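Long-range contact in uncharacterized protein (Bacteroides caccae, PDB 3NO2), which is of unknown function but folds as a six-bladed beta-propeller, probably related to Mal s 1-like allergenic proteins: residues Ala93-Ser99 against Glu121-Phe127. Sequence-based numbering, arbitrary orientation.
Sequences AWCGHPS and ERPHAQF
The phenyl ring of F127 carries the sulfur of C95 over one face, SG standing 3.6 Å from the ring centroid and almost on the normal, a Cys sulfur-aromatic contact. S99 CB meets the ring's edge in plane, while A93 CB touches F127 CE1 obliquely at 3.8 Å and W94 O approaches F127 CZ, also obliquely, at 3.3 Å. C95 SG also accepts an N-H...S hydrogen bond from F127 N (3.5 Å), which couples ring and backbone of one residue to a single atom. F127 CG sits between its backbone N and carbonyl carbon (chi1 55°), a rotation that turns one ring face to C95 SG.

The second flat group, the amide of Q126, shows how one side chain can fasten a turn. Its chain, extended beyond CG, carries it into the tight connection after strand 90-95, where Q126 OE1 accepts hydrogen bonds from G96 N (3.0 Å) and S99 OG (2.9 Å) on opposite faces of its plane. Q126 NE2 bonds to G96 O (3.0 Å), which lies in the amide plane, though the donor is tilted from the G96 carbonyl plane, and to I120 O; bonds at both ends fix the amide's rotation. H97 NE2 points in its ring plane at E121 O (2.8 Å, 170° at the hydrogen), while E117 holds ND1. P123 CB packs on C95 CB.

Thus the hairpin joining one blade's middle strands is tied to the loop leading into the next, an inter-blade connection of the six-bladed beta-propeller.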
loop_
_atom_site.group_PDB
_atom_site.type_symbol
_atom_site.label_atom_id
_atom_site.label_comp_id
_atom_site.label_asym_id
_atom_site.label_seq_id
_atom_site.Cartn_x
_atom_site.Cartn_y
_atom_site.Cartn_z
ATOM N N ALA A 93 -1.955 -10.784 3.184
ATOM C CA ALA A 93 -0.996 -11.684 2.560
ATOM C C ALA A 93 0.364 -11.603 3.236
ATOM O O ALA A 93 0.780 -10.516 3.638
ATOM C CB ALA A 93 -0.837 -11.417 1.029
ATOM N N TRP A 94 1.055 -12.746 3.277
ATOM C CA TRP A 94 2.401 -12.813 3.788
ATOM C C TRP A 94 3.391 -13.327 2.763
ATOM O O TRP A 94 3.156 -14.270 2.004
ATOM C CB TRP A 94 2.497 -13.586 5.112
ATOM C CG TRP A 94 2.297 -15.063 5.106
ATOM C CD1 TRP A 94 3.124 -16.034 4.622
ATOM C CD2 TRP A 94 1.186 -15.758 5.701
ATOM N NE1 TRP A 94 2.600 -17.276 4.865
ATOM C CE2 TRP A 94 1.420 -17.130 5.543
ATOM C CE3 TRP A 94 0.042 -15.337 6.368
ATOM C CZ2 TRP A 94 0.525 -18.094 6.024
ATOM C CZ3 TRP A 94 -0.845 -16.316 6.876
ATOM C CH2 TRP A 94 -0.587 -17.657 6.669
ATOM N N CYS A 95 4.557 -12.681 2.774
ATOM C CA CYS A 95 5.747 -13.148 2.102
ATOM C C CYS A 95 6.281 -14.360 2.813
ATOM O O CYS A 95 6.249 -14.419 4.053
ATOM C CB CYS A 95 6.813 -12.054 2.118
ATOM S SG CYS A 95 6.185 -10.467 1.422
ATOM N N GLY A 96 6.763 -15.330 2.063
ATOM C CA GLY A 96 7.314 -16.548 2.669
ATOM C C GLY A 96 7.473 -17.636 1.639
ATOM O O GLY A 96 7.679 -17.381 0.434
ATOM N N HIS A 97 7.381 -18.881 2.123
ATOM C CA HIS A 97 7.607 -20.105 1.310
ATOM C C HIS A 97 6.629 -21.185 1.775
ATOM O O HIS A 97 6.985 -21.997 2.655
ATOM C CB HIS A 97 9.056 -20.563 1.445
ATOM C CG HIS A 97 10.008 -19.553 0.899
ATOM N ND1 HIS A 97 10.059 -19.268 -0.443
ATOM C CD2 HIS A 97 10.897 -18.727 1.499
ATOM C CE1 HIS A 97 10.923 -18.299 -0.654
ATOM N NE2 HIS A 97 11.448 -17.948 0.501
ATOM N N PRO A 98 5.395 -21.163 1.283
ATOM C CA PRO A 98 4.890 -20.333 0.198
ATOM C C PRO A 98 4.402 -18.962 0.644
ATOM O O PRO A 98 3.965 -18.760 1.785
ATOM C CB PRO A 98 3.702 -21.135 -0.324
ATOM C CG PRO A 98 3.177 -21.828 0.881
ATOM C CD PRO A 98 4.428 -22.220 1.672
ATOM N N SER A 99 4.426 -18.035 -0.284
ATOM C CA SER A 99 3.662 -16.804 -0.137
ATOM C C SER A 99 2.203 -17.161 0.004
ATOM O O SER A 99 1.729 -18.081 -0.689
ATOM C CB SER A 99 3.833 -15.896 -1.332
ATOM O OG SER A 99 5.213 -15.569 -1.614
ATOM N N GLU A 121 14.220 -15.839 -2.370
ATOM C CA GLU A 121 14.576 -16.460 -1.101
ATOM C C GLU A 121 14.166 -15.643 0.138
ATOM O O GLU A 121 13.493 -16.169 1.038
ATOM C CB GLU A 121 16.070 -16.815 -1.099
ATOM C CG GLU A 121 16.556 -17.378 0.245
ATOM C CD GLU A 121 17.857 -18.209 0.159
ATOM O OE1 GLU A 121 18.407 -18.398 -0.928
ATOM O OE2 GLU A 121 18.261 -18.699 1.205
ATOM N N ARG A 122 14.522 -14.369 0.207
ATOM C CA ARG A 122 14.179 -13.561 1.375
ATOM C C ARG A 122 12.749 -13.079 1.314
ATOM O O ARG A 122 12.367 -12.388 0.374
ATOM C CB ARG A 122 15.105 -12.373 1.522
ATOM C CG ARG A 122 15.012 -11.781 2.942
ATOM C CD ARG A 122 15.945 -10.684 3.291
ATOM N NE ARG A 122 15.631 -10.250 4.657
ATOM C CZ ARG A 122 15.609 -9.008 5.062
ATOM N NH1 ARG A 122 15.992 -8.013 4.308
ATOM N NH2 ARG A 122 15.151 -8.750 6.298
ATOM N N PRO A 123 11.927 -13.414 2.318
ATOM C CA PRO A 123 10.528 -12.936 2.271
ATOM C C PRO A 123 10.439 -11.423 2.120
ATOM O O PRO A 123 9.601 -10.891 1.384
ATOM C CB PRO A 123 9.953 -13.445 3.601
ATOM C CG PRO A 123 10.690 -14.726 3.832
ATOM C CD PRO A 123 12.114 -14.395 3.415
ATOM N N HIS A 124 11.342 -10.677 2.752
ATOM C CA HIS A 124 11.301 -9.248 2.681
ATOM C C HIS A 124 11.482 -8.724 1.231
ATOM O O HIS A 124 11.089 -7.604 0.958
ATOM C CB HIS A 124 12.418 -8.629 3.564
ATOM C CG HIS A 124 12.192 -7.231 3.966
ATOM N ND1 HIS A 124 11.115 -6.849 4.734
ATOM C CD2 HIS A 124 12.938 -6.114 3.794
ATOM C CE1 HIS A 124 11.204 -5.555 4.997
ATOM N NE2 HIS A 124 12.319 -5.083 4.455
ATOM N N ALA A 125 12.131 -9.497 0.367
ATOM C CA ALA A 125 12.379 -9.121 -1.009
ATOM C C ALA A 125 11.271 -9.517 -1.954
ATOM O O ALA A 125 11.435 -9.402 -3.175
ATOM C CB ALA A 125 13.744 -9.723 -1.479
ATOM N N GLN A 126 10.157 -10.014 -1.427
ATOM C CA GLN A 126 8.989 -10.403 -2.221
ATOM C C GLN A 126 8.078 -9.198 -2.443
ATOM O O GLN A 126 8.409 -8.303 -3.222
ATOM C CB GLN A 126 8.273 -11.612 -1.617
ATOM C CG GLN A 126 9.172 -12.867 -1.622
ATOM C CD GLN A 126 8.556 -14.056 -0.919
ATOM O OE1 GLN A 126 7.384 -14.039 -0.537
ATOM N NE2 GLN A 126 9.358 -15.113 -0.714
ATOM N N PHE A 127 6.937 -9.119 -1.759
ATOM C CA PHE A 127 5.947 -8.095 -2.050
ATOM C C PHE A 127 5.619 -7.258 -0.834
ATOM O O PHE A 127 5.962 -7.562 0.325
ATOM C CB PHE A 127 4.673 -8.713 -2.611
ATOM C CG PHE A 127 4.066 -9.780 -1.738
ATOM C CD1 PHE A 127 3.262 -9.465 -0.648
ATOM C CD2 PHE A 127 4.353 -11.123 -1.984
ATOM C CE1 PHE A 127 2.692 -10.500 0.128
ATOM C CE2 PHE A 127 3.775 -12.114 -1.219
ATOM C CZ PHE A 127 2.968 -11.778 -0.190
#